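Local coordinates for protein cystathionine gamma-synthase (Xanthomonas oryzae pv. oryzae KACC 10331, PDB 6LD7) that probably makes cystathionine in a pyridoxal 5'-phosphate-dependent step of methionine biosynthesis, and may also have cystathionine gamma-lyase activity, at residues C[274-279]-C[389-394]; C[93-98]-C[116-121]; C[42-47]-C[61-66]. The protein carries 1 engineered substitution. All coordinates share one frame; numbering follows the deposited sequence.

Contact 1 (C[274-279]-C[389-394]); sequences AELLDG and AGLSRA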
ATOM      1  N   ALA C 274      31.620 -19.545   4.479  1.00 29.11           N
ATOM      2  CA  ALA C 274      32.495 -20.341   3.572  1.00 31.91           C
ATOM      3  C   ALA C 274      33.749 -20.803   4.330  1.00 33.08           C
ATOM      4  O   ALA C 274      34.142 -21.968   4.177  1.00 35.25           O
ATOM      5  CB  ALA C 274      32.868 -19.550   2.336  1.00 32.43           C
ATOM      6  N   GLU C 275      34.375 -19.937   5.108  1.00 34.98           N
ATOM      7  CA  GLU C 275      35.474 -20.373   6.010  1.00 38.91           C
ATOM      8  C   GLU C 275      35.013 -21.540   6.921  1.00 38.87           C
ATOM      9  O   GLU C 275      35.830 -22.414   7.160  1.00 34.23           O
ATOM     10  CB  GLU C 275      35.967 -19.259   6.947  1.00 46.25           C
ATOM     11  CG  GLU C 275      37.131 -18.458   6.439  1.00 65.52           C
ATOM     12  CD  GLU C 275      38.423 -18.641   7.217  1.00 74.18           C
ATOM     13  OE1 GLU C 275      38.792 -19.793   7.431  1.00 74.69           O
ATOM     14  OE2 GLU C 275      39.042 -17.608   7.639  1.00 97.68           O
ATOM     15  N   LEU C 276      33.845 -21.501   7.582  1.00 33.22           N
ATOM     16  CA  LEU C 276      33.463 -22.623   8.499  1.00 32.31           C
ATOM     17  C   LEU C 276      33.274 -23.903   7.667  1.00 33.25           C
ATOM     18  O   LEU C 276      33.720 -24.971   8.067  1.00 35.59           O
ATOM     19  CB  LEU C 276      32.158 -22.269   9.188  1.00 33.91           C
ATOM     20  CG  LEU C 276      31.471 -23.426   9.908  1.00 35.71           C
ATOM     21  CD1 LEU C 276      32.206 -23.677  11.252  1.00 35.00           C
ATOM     22  CD2 LEU C 276      30.001 -23.111  10.156  1.00 34.02           C
ATOM     23  N   LEU C 277      32.624 -23.817   6.506  1.00 31.10           N
ATOM     24  CA  LEU C 277      32.160 -25.030   5.792  1.00 30.19           C
ATOM     25  C   LEU C 277      33.350 -25.644   5.033  1.00 31.44           C
ATOM     26  O   LEU C 277      33.447 -26.848   4.962  1.00 31.87           O
ATOM     27  CB  LEU C 277      31.029 -24.702   4.818  1.00 30.67           C
ATOM     28  CG  LEU C 277      29.730 -24.229   5.450  1.00 32.56           C
ATOM     29  CD1 LEU C 277      28.736 -23.959   4.361  1.00 36.06           C
ATOM     30  CD2 LEU C 277      29.158 -25.228   6.451  1.00 37.71           C
ATOM     31  N   ASP C 278      34.236 -24.856   4.489  1.00 32.10           N
ATOM     32  CA  ASP C 278      35.306 -25.403   3.634  1.00 37.95           C
ATOM     33  C   ASP C 278      36.323 -26.197   4.487  1.00 37.49           C
ATOM     34  O   ASP C 278      36.958 -25.599   5.326  1.00 35.47           O
ATOM     35  CB  ASP C 278      36.052 -24.285   2.922  1.00 35.74           C
ATOM     36  CG  ASP C 278      37.091 -24.796   1.931  1.00 38.37           C
ATOM     37  OD1 ASP C 278      36.822 -25.773   1.206  1.00 37.64           O
ATOM     38  OD2 ASP C 278      38.116 -24.153   1.812  1.00 40.06           O
ATOM     39  N   GLY C 279      36.493 -27.474   4.202  1.00 39.99           N
ATOM     40  CA  GLY C 279      37.341 -28.388   4.987  1.00 44.59           C
ATOM     41  C   GLY C 279      36.700 -28.834   6.303  1.00 47.16           C
ATOM     42  O   GLY C 279      37.333 -29.552   6.973  1.00 49.07           O
ATOM     43  N   ALA C 389      25.582 -26.066  14.938  1.00 34.66           N
ATOM     44  CA  ALA C 389      24.678 -27.041  15.625  1.00 34.85           C
ATOM     45  C   ALA C 389      24.022 -27.925  14.543  1.00 36.25           C
ATOM     46  O   ALA C 389      23.814 -29.146  14.751  1.00 37.91           O
ATOM     47  CB  ALA C 389      23.688 -26.335  16.550  1.00 35.30           C
ATOM     48  N   GLY C 390      23.837 -27.409  13.334  1.00 32.09           N
ATOM     49  CA  GLY C 390      23.316 -28.249  12.237  1.00 32.90           C
ATOM     50  C   GLY C 390      24.342 -29.331  11.838  1.00 33.38           C
ATOM     51  O   GLY C 390      23.968 -30.483  11.682  1.00 32.30           O
ATOM     52  N   LEU C 391      25.613 -28.979  11.722  1.00 34.32           N
ATOM     53  CA  LEU C 391      26.669 -29.943  11.315  1.00 36.73           C
ATOM     54  C   LEU C 391      26.835 -31.025  12.409  1.00 41.18           C
ATOM     55  O   LEU C 391      27.048 -32.208  12.103  1.00 36.55           O
ATOM     56  CB  LEU C 391      27.944 -29.134  11.132  1.00 36.02           C
ATOM     57  CG  LEU C 391      27.980 -28.257   9.876  1.00 34.56           C
ATOM     58  CD1 LEU C 391      29.250 -27.434   9.866  1.00 35.63           C
ATOM     59  CD2 LEU C 391      27.877 -29.087   8.613  1.00 36.55           C
ATOM     60  N   SER C 392      26.622 -30.627  13.656  1.00 39.90           N
ATOM     61  CA  SER C 392      26.648 -31.515  14.839  1.00 44.10           C
ATOM     62  C   SER C 392      25.464 -32.503  14.865  1.00 44.96           C
ATOM     63  O   SER C 392      25.692 -33.718  14.996  1.00 42.79           O
ATOM     64  CB  SER C 392      26.698 -30.625  16.027  1.00 46.51           C
ATOM     65  OG  SER C 392      26.695 -31.406  17.151  1.00 51.29           O
ATOM     66  N   ARG C 393      24.239 -32.039  14.641  1.00 43.65           N
ATOM     67  CA  ARG C 393      23.096 -32.966  14.467  1.00 41.32           C
ATOM     68  C   ARG C 393      23.359 -33.955  13.338  1.00 41.90           C
ATOM     69  O   ARG C 393      23.044 -35.197  13.544  1.00 41.49           O
ATOM     70  CB  ARG C 393      21.802 -32.290  14.074  1.00 41.55           C
ATOM     71  CG  ARG C 393      21.073 -31.538  15.176  1.00 41.48           C
ATOM     72  CD  ARG C 393      19.860 -30.926  14.397  1.00 46.57           C
ATOM     73  NE  ARG C 393      20.061 -29.639  14.885  1.00 51.89           N
ATOM     74  CZ  ARG C 393      20.205 -28.465  14.357  1.00 41.50           C
ATOM     75  NH1 ARG C 393      20.002 -28.094  13.124  1.00 40.78           N
ATOM     76  NH2 ARG C 393      20.559 -27.600  15.262  1.00 42.28           N
ATOM     77  N   ALA C 394      23.857 -33.474  12.200  1.00 39.40           N
ATOM     78  CA  ALA C 394      24.172 -34.349  11.043  1.00 39.67           C
ATOM     79  C   ALA C 394      25.221 -35.411  11.435  1.00 39.46           C
ATOM     80  O   ALA C 394      25.080 -36.543  11.045  1.00 43.99           O
ATOM     81  CB  ALA C 394      24.708 -33.553   9.870  1.00 36.91           C
TER
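Leu391 meets Leu276 and Leu277 across two helices of the C-terminal part of a fold-type I pyridoxal phosphate enzyme. The contact is small, with 88 Å² buried in all, and purely apolar. No hydrogen bond spans it.

Ala389 and Gly390 hold the helix turn that carries Leu391, through ordinary backbone bonds from Arg393 N to Ala389 O and from Ala394 N to Gly390 O. Leu391 then carries the whole of this side of the contact. Its CB points to the other helix, and its CG lies anti to the carbonyl carbon (chi1 -73°). CD1 is in turn anti to CA (chi2 176°), and this extended branch reaches out to the partners. Leu391 CD1 comes to 4.1 Å from Leu277 CD2. The same methyl lies 4.4 Å from Leu276 CD2, a looser touch. One branch of Leu391 therefore serves two neighbours in sequence. The CB of Leu276 points toward helix 380-396. Leu277 and Leu391 run at a slant to each other. The CB of Leu277 does not aim at Leu391, but the end of the side chain swings nearer. His280, just past the first segment, also touches Leu391. Further on, Arg393 NH1 bonds to Phe325 O of helix 319-327. Ala394 closes the segment and packs on Met282.

The CA atoms of Leu277 and Leu391 are 9.2 Å apart, the nearest pair between the segments. Helices 259-277 and 380-396 thus pack through leucines at the end of the first. Strand 310-315 lies against both, with Phe313 touching Leu277 and Leu315 touching Leu391. Helix 319-327 adds the side chain of Phe325 beside Leu391, and Leu384 and Leu387 of helix 380-396 continue the packing on Leu276.

Contact 2 (C[93-98]-C[116-121]); sequences LVLNAV and WRLFNA
Leu95 of helix 87-98 packs on Leu118 and Phe119 of helix 113-124. Helix 113-124 is the helix of a beta-alpha-beta crossover that joins the neighbouring parallel strands 104-108 and 129-133. Both strands belong to the seven-stranded sheet of the large domain of this fold-type I enzyme.

Leu95 has the most surface buried here, and each of its methyls finds a partner. Its CB points at the other helix, and CG stands anti to the carbonyl carbon (chi1 -60°). Leu118 comes to meet it head on. The two leucines touch tip to tip, with Leu95 CD1 3.8 Å from Leu118 CD2. Leu118 CG also lies close, 4.1 Å from Leu95 CD1. CG of Leu118 is anti to the backbone N (chi1 177°), which carries CD2 out to Leu95.

Phe119 approaches differently. Its CB does not aim at helix 87-98, but the ring swings nearer and crosses Leu95 at about a right angle. Strand 104-108 packs against this pair through Leu105, which touches both Leu95 and Phe119. Leu130 of strand 129-133 also packs on the ring. The second subunit reaches the other partner, since Ala239 of that subunit packs on Leu118.

All three side chains are buried, and no polar bond links the segments. Both branches of Leu95 touch the ring. CD2 approaches Phe119 CE1 obliquely at 3.9 Å, while Leu95 CD1, which also meets Leu118, lies in the ring plane, at the edge, 3.9 Å from Phe119 CD1.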
ATOM      1  N   LEU C  93       9.567 -11.326 -22.269  1.00 25.33           N
ATOM      2  CA  LEU C  93       9.700 -10.101 -23.077  1.00 25.36           C
ATOM      3  C   LEU C  93      10.877 -10.184 -24.078  1.00 27.93           C
ATOM      4  O   LEU C  93      10.721  -9.924 -25.304  1.00 25.02           O
ATOM      5  CB  LEU C  93       9.872  -8.970 -22.082  1.00 25.31           C
ATOM      6  CG  LEU C  93      10.175  -7.638 -22.764  1.00 27.83           C
ATOM      7  CD1 LEU C  93       9.095  -7.254 -23.745  1.00 28.14           C
ATOM      8  CD2 LEU C  93      10.401  -6.564 -21.747  1.00 26.51           C
ATOM      9  N   VAL C  94      12.060 -10.588 -23.631  1.00 26.90           N
ATOM     10  CA  VAL C  94      13.226 -10.682 -24.542  1.00 27.39           C
ATOM     11  C   VAL C  94      12.961 -11.695 -25.658  1.00 26.09           C
ATOM     12  O   VAL C  94      13.286 -11.375 -26.762  1.00 27.12           O
ATOM     13  CB  VAL C  94      14.477 -11.081 -23.785  1.00 26.96           C
ATOM     14  CG1 VAL C  94      15.613 -11.335 -24.749  1.00 29.33           C
ATOM     15  CG2 VAL C  94      14.809 -10.045 -22.707  1.00 28.12           C
ATOM     16  N   LEU C  95      12.470 -12.878 -25.343  1.00 26.09           N
ATOM     17  CA  LEU C  95      12.142 -13.904 -26.358  1.00 29.68           C
ATOM     18  C   LEU C  95      11.239 -13.332 -27.447  1.00 29.85           C
ATOM     19  O   LEU C  95      11.503 -13.624 -28.618  1.00 29.94           O
ATOM     20  CB  LEU C  95      11.476 -15.113 -25.732  1.00 28.05           C
ATOM     21  CG  LEU C  95      12.304 -15.837 -24.669  1.00 28.95           C
ATOM     22  CD1 LEU C  95      11.434 -16.969 -24.073  1.00 30.76           C
ATOM     23  CD2 LEU C  95      13.592 -16.380 -25.243  1.00 30.04           C
ATOM     24  N   ASN C  96      10.220 -12.564 -27.074  1.00 28.59           N
ATOM     25  CA  ASN C  96       9.275 -11.980 -28.039  1.00 29.19           C
ATOM     26  C   ASN C  96       9.909 -10.782 -28.745  1.00 30.67           C
ATOM     27  O   ASN C  96       9.640 -10.576 -29.924  1.00 29.72           O
ATOM     28  CB  ASN C  96       8.003 -11.530 -27.333  1.00 31.88           C
ATOM     29  CG  ASN C  96       7.065 -12.677 -27.058  1.00 31.49           C
ATOM     30  OD1 ASN C  96       6.269 -13.040 -27.932  1.00 37.81           O
ATOM     31  ND2 ASN C  96       7.107 -13.210 -25.842  1.00 27.70           N
ATOM     32  N   ALA C  97      10.737  -9.971 -28.124  1.00 26.44           N
ATOM     33  CA  ALA C  97      11.283  -8.821 -28.854  1.00 29.21           C
ATOM     34  C   ALA C  97      12.364  -9.284 -29.827  1.00 31.65           C
ATOM     35  O   ALA C  97      12.623  -8.624 -30.838  1.00 31.92           O
ATOM     36  CB  ALA C  97      11.874  -7.810 -27.930  1.00 27.81           C
ATOM     37  N   VAL C  98      13.059 -10.342 -29.503  1.00 31.93           N
ATOM     38  CA  VAL C  98      14.274 -10.666 -30.263  1.00 31.39           C
ATOM     39  C   VAL C  98      14.060 -11.796 -31.250  1.00 32.48           C
ATOM     40  O   VAL C  98      14.795 -11.788 -32.193  1.00 36.37           O
ATOM     41  CB  VAL C  98      15.432 -10.982 -29.316  1.00 32.73           C
ATOM     42  CG1 VAL C  98      16.643 -11.386 -30.060  1.00 36.03           C
ATOM     43  CG2 VAL C  98      15.782  -9.764 -28.531  1.00 34.63           C
ATOM     44  N   TRP C 116      14.283 -22.811 -18.422  1.00 33.13           N
ATOM     45  CA  TRP C 116      14.204 -24.072 -19.241  1.00 35.30           C
ATOM     46  C   TRP C 116      12.721 -24.414 -19.570  1.00 32.42           C
ATOM     47  O   TRP C 116      12.446 -24.814 -20.722  1.00 30.77           O
ATOM     48  CB  TRP C 116      14.901 -25.282 -18.559  1.00 35.06           C
ATOM     49  CG  TRP C 116      16.323 -25.409 -19.005  1.00 47.55           C
ATOM     50  CD1 TRP C 116      17.485 -25.177 -18.271  1.00 53.29           C
ATOM     51  CD2 TRP C 116      16.748 -25.701 -20.359  1.00 53.95           C
ATOM     52  NE1 TRP C 116      18.587 -25.279 -19.096  1.00 49.97           N
ATOM     53  CE2 TRP C 116      18.167 -25.573 -20.381  1.00 52.46           C
ATOM     54  CE3 TRP C 116      16.072 -26.020 -21.550  1.00 48.79           C
ATOM     55  CZ2 TRP C 116      18.895 -25.874 -21.538  1.00 54.66           C
ATOM     56  CZ3 TRP C 116      16.799 -26.208 -22.696  1.00 47.54           C
ATOM     57  CH2 TRP C 116      18.192 -26.179 -22.681  1.00 52.80           C
ATOM     58  N   ARG C 117      11.818 -24.361 -18.578  1.00 31.52           N
ATOM     59  CA  ARG C 117      10.373 -24.728 -18.765  1.00 35.97           C
ATOM     60  C   ARG C 117       9.778 -23.843 -19.871  1.00 34.49           C
ATOM     61  O   ARG C 117       9.156 -24.381 -20.826  1.00 32.71           O
ATOM     62  CB  ARG C 117       9.687 -24.597 -17.418  1.00 38.63           C
ATOM     63  CG  ARG C 117       8.170 -24.573 -17.490  1.00 44.45           C
ATOM     64  CD  ARG C 117       7.447 -24.443 -16.176  1.00 41.68           C
ATOM     65  NE  ARG C 117       7.738 -23.395 -15.152  1.00 53.93           N
ATOM     66  CZ  ARG C 117       8.155 -22.047 -15.207  1.00 60.34           C
ATOM     67  NH1 ARG C 117       8.549 -21.252 -16.287  1.00 45.17           N
ATOM     68  NH2 ARG C 117       8.158 -21.507 -13.988  1.00 46.75           N
ATOM     69  N   LEU C 118      10.074 -22.536 -19.820  1.00 33.22           N
ATOM     70  CA  LEU C 118       9.545 -21.569 -20.799  1.00 33.46           C
ATOM     71  C   LEU C 118      10.186 -21.827 -22.171  1.00 35.16           C
ATOM     72  O   LEU C 118       9.414 -21.967 -23.195  1.00 31.47           O
ATOM     73  CB  LEU C 118       9.723 -20.124 -20.315  1.00 32.47           C
ATOM     74  CG  LEU C 118       9.261 -19.090 -21.337  1.00 33.74           C
ATOM     75  CD1 LEU C 118       7.773 -19.299 -21.716  1.00 35.18           C
ATOM     76  CD2 LEU C 118       9.511 -17.689 -20.846  1.00 34.29           C
ATOM     77  N   PHE C 119      11.522 -21.961 -22.236  1.00 31.39           N
ATOM     78  CA  PHE C 119      12.189 -22.242 -23.523  1.00 31.92           C
ATOM     79  C   PHE C 119      11.657 -23.552 -24.090  1.00 31.00           C
ATOM     80  O   PHE C 119      11.358 -23.556 -25.241  1.00 31.17           O
ATOM     81  CB  PHE C 119      13.704 -22.314 -23.397  1.00 34.39           C
ATOM     82  CG  PHE C 119      14.354 -21.134 -22.739  1.00 34.01           C
ATOM     83  CD1 PHE C 119      13.829 -19.850 -22.883  1.00 37.55           C
ATOM     84  CD2 PHE C 119      15.521 -21.284 -22.019  1.00 34.00           C
ATOM     85  CE1 PHE C 119      14.447 -18.756 -22.289  1.00 38.47           C
ATOM     86  CE2 PHE C 119      16.110 -20.196 -21.401  1.00 37.52           C
ATOM     87  CZ  PHE C 119      15.575 -18.936 -21.520  1.00 36.43           C
ATOM     88  N   ASN C 120      11.535 -24.624 -23.333  1.00 30.96           N
ATOM     89  CA  ASN C 120      11.054 -25.913 -23.911  1.00 33.15           C
ATOM     90  C   ASN C 120       9.633 -25.805 -24.419  1.00 34.75           C
ATOM     91  O   ASN C 120       9.404 -26.295 -25.498  1.00 32.94           O
ATOM     92  CB  ASN C 120      11.157 -27.131 -22.969  1.00 36.87           C
ATOM     93  CG  ASN C 120      12.612 -27.547 -22.842  1.00 40.74           C
ATOM     94  OD1 ASN C 120      13.366 -27.460 -23.828  1.00 42.67           O
ATOM     95  ND2 ASN C 120      13.063 -27.802 -21.626  1.00 41.65           N
ATOM     96  N   ALA C 121       8.756 -25.069 -23.731  1.00 35.64           N
ATOM     97  CA  ALA C 121       7.318 -24.990 -24.104  1.00 33.49           C
ATOM     98  C   ALA C 121       7.202 -24.203 -25.399  1.00 31.97           C
ATOM     99  O   ALA C 121       6.482 -24.669 -26.327  1.00 36.15           O
ATOM    100  CB  ALA C 121       6.492 -24.384 -22.973  1.00 32.71           C
TER

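Contact 3 (C[42-47]-C[61-66]); sequences SNFSFD and GNPTRD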
ATOM      1  N   SER C  42      -4.365   4.502 -13.370  1.00 27.19           N
ATOM      2  CA  SER C  42      -4.359   3.722 -14.610  1.00 28.54           C
ATOM      3  C   SER C  42      -4.251   4.702 -15.772  1.00 29.16           C
ATOM      4  O   SER C  42      -3.676   4.335 -16.784  1.00 27.52           O
ATOM      5  CB  SER C  42      -5.592   2.812 -14.696  1.00 29.39           C
ATOM      6  OG  SER C  42      -6.759   3.604 -14.580  1.00 31.63           O
ATOM      7  N   ASN C  43      -4.928   5.856 -15.677  1.00 27.16           N
ATOM      8  CA  ASN C  43      -5.006   6.821 -16.790  1.00 28.56           C
ATOM      9  C   ASN C  43      -4.596   8.230 -16.326  1.00 26.56           C
ATOM     10  O   ASN C  43      -4.460   8.532 -15.085  1.00 27.65           O
ATOM     11  CB  ASN C  43      -6.377   6.662 -17.458  1.00 29.25           C
ATOM     12  CG  ASN C  43      -7.547   6.962 -16.546  1.00 35.77           C
ATOM     13  OD1 ASN C  43      -7.384   6.970 -15.304  1.00 38.05           O
ATOM     14  ND2 ASN C  43      -8.733   7.153 -17.165  1.00 32.99           N
ATOM     15  N   PHE C  44      -4.349   9.029 -17.342  1.00 29.25           N
ATOM     16  CA  PHE C  44      -3.831  10.421 -17.345  1.00 31.02           C
ATOM     17  C   PHE C  44      -4.657  11.249 -18.352  1.00 31.24           C
ATOM     18  O   PHE C  44      -4.939  10.773 -19.447  1.00 31.80           O
ATOM     19  CB  PHE C  44      -2.319  10.427 -17.674  1.00 31.41           C
ATOM     20  CG  PHE C  44      -1.482   9.551 -16.810  1.00 31.70           C
ATOM     21  CD1 PHE C  44      -1.394   8.178 -17.066  1.00 34.89           C
ATOM     22  CD2 PHE C  44      -0.844  10.048 -15.700  1.00 33.48           C
ATOM     23  CE1 PHE C  44      -0.705   7.330 -16.206  1.00 33.04           C
ATOM     24  CE2 PHE C  44      -0.139   9.202 -14.853  1.00 32.38           C
ATOM     25  CZ  PHE C  44      -0.040   7.858 -15.107  1.00 31.18           C
ATOM     26  N   SER C  45      -5.065  12.459 -17.951  1.00 32.63           N
ATOM     27  CA  SER C  45      -5.876  13.370 -18.759  1.00 34.35           C
ATOM     28  C   SER C  45      -5.003  13.828 -19.921  1.00 36.02           C
ATOM     29  O   SER C  45      -3.726  13.792 -19.821  1.00 33.33           O
ATOM     30  CB  SER C  45      -6.395  14.529 -17.935  1.00 33.85           C
ATOM     31  OG  SER C  45      -5.297  15.290 -17.423  1.00 33.92           O
ATOM     32  N   PHE C  46      -5.656  14.111 -21.039  1.00 34.34           N
ATOM     33  CA  PHE C  46      -5.145  14.982 -22.123  1.00 37.20           C
ATOM     34  C   PHE C  46      -5.085  16.438 -21.643  1.00 39.15           C
ATOM     35  O   PHE C  46      -5.852  16.857 -20.772  1.00 37.26           O
ATOM     36  CB  PHE C  46      -6.004  14.813 -23.351  1.00 37.81           C
ATOM     37  CG  PHE C  46      -5.615  13.636 -24.183  1.00 37.02           C
ATOM     38  CD1 PHE C  46      -5.415  12.396 -23.588  1.00 42.24           C
ATOM     39  CD2 PHE C  46      -5.420  13.786 -25.554  1.00 40.14           C
ATOM     40  CE1 PHE C  46      -4.967  11.330 -24.373  1.00 45.42           C
ATOM     41  CE2 PHE C  46      -4.959  12.724 -26.327  1.00 40.24           C
ATOM     42  CZ  PHE C  46      -4.785  11.493 -25.736  1.00 38.90           C
ATOM     43  N   ASP C  47      -4.098  17.188 -22.119  1.00 44.24           N
ATOM     44  CA  ASP C  47      -3.968  18.624 -21.763  1.00 48.42           C
ATOM     45  C   ASP C  47      -4.746  19.442 -22.801  1.00 45.71           C
ATOM     46  O   ASP C  47      -4.099  20.001 -23.704  1.00 50.47           O
ATOM     47  CB  ASP C  47      -2.484  18.996 -21.764  1.00 53.55           C
ATOM     48  CG  ASP C  47      -2.215  20.384 -21.200  1.00 54.67           C
ATOM     49  OD1 ASP C  47      -3.099  20.937 -20.521  1.00 54.37           O
ATOM     50  OD2 ASP C  47      -1.100  20.871 -21.406  1.00 62.55           O
ATOM     51  N   GLY C  61       3.163   3.162 -20.004  1.00 34.66           N
ATOM     52  CA  GLY C  61       4.120   4.086 -19.357  1.00 31.15           C
ATOM     53  C   GLY C  61       3.513   4.589 -18.024  1.00 31.71           C
ATOM     54  O   GLY C  61       2.290   4.916 -17.959  1.00 31.69           O
ATOM     55  N   ASN C  62       4.282   4.583 -16.939  1.00 29.25           N
ATOM     56  CA  ASN C  62       3.843   5.071 -15.596  1.00 28.34           C
ATOM     57  C   ASN C  62       5.073   5.634 -14.920  1.00 28.99           C
ATOM     58  O   ASN C  62       6.142   5.031 -15.048  1.00 26.13           O
ATOM     59  CB  ASN C  62       3.268   3.941 -14.779  1.00 27.56           C
ATOM     60  CG  ASN C  62       3.013   4.330 -13.360  1.00 28.87           C
ATOM     61  OD1 ASN C  62       3.988   4.359 -12.602  1.00 28.04           O
ATOM     62  ND2 ASN C  62       1.735   4.595 -13.033  1.00 26.27           N
ATOM     63  N   PRO C  63       4.998   6.846 -14.323  1.00 30.84           N
ATOM     64  CA  PRO C  63       6.201   7.490 -13.790  1.00 30.26           C
ATOM     65  C   PRO C  63       6.853   6.755 -12.620  1.00 26.65           C
ATOM     66  O   PRO C  63       8.078   6.814 -12.512  1.00 27.89           O
ATOM     67  CB  PRO C  63       5.762   8.890 -13.339  1.00 31.06           C
ATOM     68  CG  PRO C  63       4.288   8.820 -13.305  1.00 32.25           C
ATOM     69  CD  PRO C  63       3.814   7.709 -14.227  1.00 31.79           C
ATOM     70  N   THR C  64       6.090   6.121 -11.753  1.00 27.23           N
ATOM     71  CA  THR C  64       6.687   5.366 -10.606  1.00 28.26           C
ATOM     72  C   THR C  64       7.496   4.171 -11.156  1.00 29.18           C
ATOM     73  O   THR C  64       8.641   3.917 -10.704  1.00 25.23           O
ATOM     74  CB  THR C  64       5.597   4.923  -9.638  1.00 28.83           C
ATOM     75  OG1 THR C  64       4.994   6.144  -9.165  1.00 25.54           O
ATOM     76  CG2 THR C  64       6.199   4.047  -8.557  1.00 29.58           C
ATOM     77  N   ARG C  65       6.918   3.460 -12.124  1.00 25.34           N
ATOM     78  CA  ARG C  65       7.591   2.309 -12.765  1.00 27.26           C
ATOM     79  C   ARG C  65       8.883   2.782 -13.507  1.00 27.94           C
ATOM     80  O   ARG C  65       9.896   2.140 -13.396  1.00 27.46           O
ATOM     81  CB  ARG C  65       6.608   1.559 -13.662  1.00 28.45           C
ATOM     82  CG  ARG C  65       7.193   0.246 -14.153  1.00 30.34           C
ATOM     83  CD  ARG C  65       6.165  -0.730 -14.699  1.00 33.75           C
ATOM     84  NE  ARG C  65       5.657  -0.147 -15.837  1.00 32.24           N
ATOM     85  CZ  ARG C  65       4.360   0.114 -16.096  1.00 33.10           C
ATOM     86  NH1 ARG C  65       3.320  -0.347 -15.417  1.00 30.10           N
ATOM     87  NH2 ARG C  65       4.149   0.784 -17.195  1.00 36.43           N
ATOM     88  N   ASP C  66       8.802   3.896 -14.242  1.00 28.29           N
ATOM     89  CA  ASP C  66       9.890   4.463 -15.033  1.00 29.87           C
ATOM     90  C   ASP C  66      11.026   4.931 -14.115  1.00 29.97           C
ATOM     91  O   ASP C  66      12.136   4.843 -14.523  1.00 28.28           O
ATOM     92  CB  ASP C  66       9.424   5.627 -15.889  1.00 31.31           C
ATOM     93  CG  ASP C  66       8.708   5.135 -17.133  1.00 36.15           C
ATOM     94  OD1 ASP C  66       8.726   3.920 -17.382  1.00 41.53           O
ATOM     95  OD2 ASP C  66       8.032   5.935 -17.739  1.00 41.59           O
TER
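Phe44 points its ring at the N-terminal end of helix 63-76, where Asn62 is the N-cap and Pro63 begins the first turn. Segment 42-47 has no regular structure. It reaches the helix through this one aromatic side chain.

Phe44 and Pro63 come from opposite directions. CG of Phe44 is anti to its carbonyl carbon (chi1 -54°), and the far end of the ring leads. Phe44 CZ lies 4.0 Å from Pro63 CD, and the proline carbon approaches the ring obliquely. Asn62 takes another position. Its ND2 stands at the ring edge, near the ring plane, 4.3 Å from Phe44 CZ. That amide nitrogen donates to Val39 O. At the ring edge it makes a van der Waals approach, and no hydrogen bond crosses the contact. Gly61 O is also oblique to the ring, 4.2 Å from Phe44 CE1.

Two other subunits of the tetramer reach the contact. Ala33 of the third subunit packs on Phe44, and Tyr31 of that subunit on Pro63. Asn43 ND2 bonds to Glu336 O of the second subunit. The contact therefore ties a helix start to a segment used in assembly.

The other end of the Asn62 amide caps the helix. Asn62 OD1 accepts from Thr64 N in a weak, bent bond. It also accepts from Arg65 N at 3.1 Å, in the carbonyl plane, with an N-H...O angle of 167°.

Along the chain contact 3 comes first, then contact 2, then contact 1. None overlaps another in sequence, and no two share a helix. Contacts 2 and 3 are the nearest pair, with centres 29 Å apart and nearest atoms about 10 Å apart. Both touch the second subunit, and contact 3 also touches the third. Contact 2 lies against the seven-stranded sheet of the large domain. Contact 1 lies beside the five-stranded sheet, across the centre of the chain from the other two. Its centre lies about 40 Å from the centre of contact 2 and about 52 Å from that of contact 3. No other subunit touches its segments. Contacts 2 and 3 thus lie where the fold meets other subunits, while contact 1 packs within one chain.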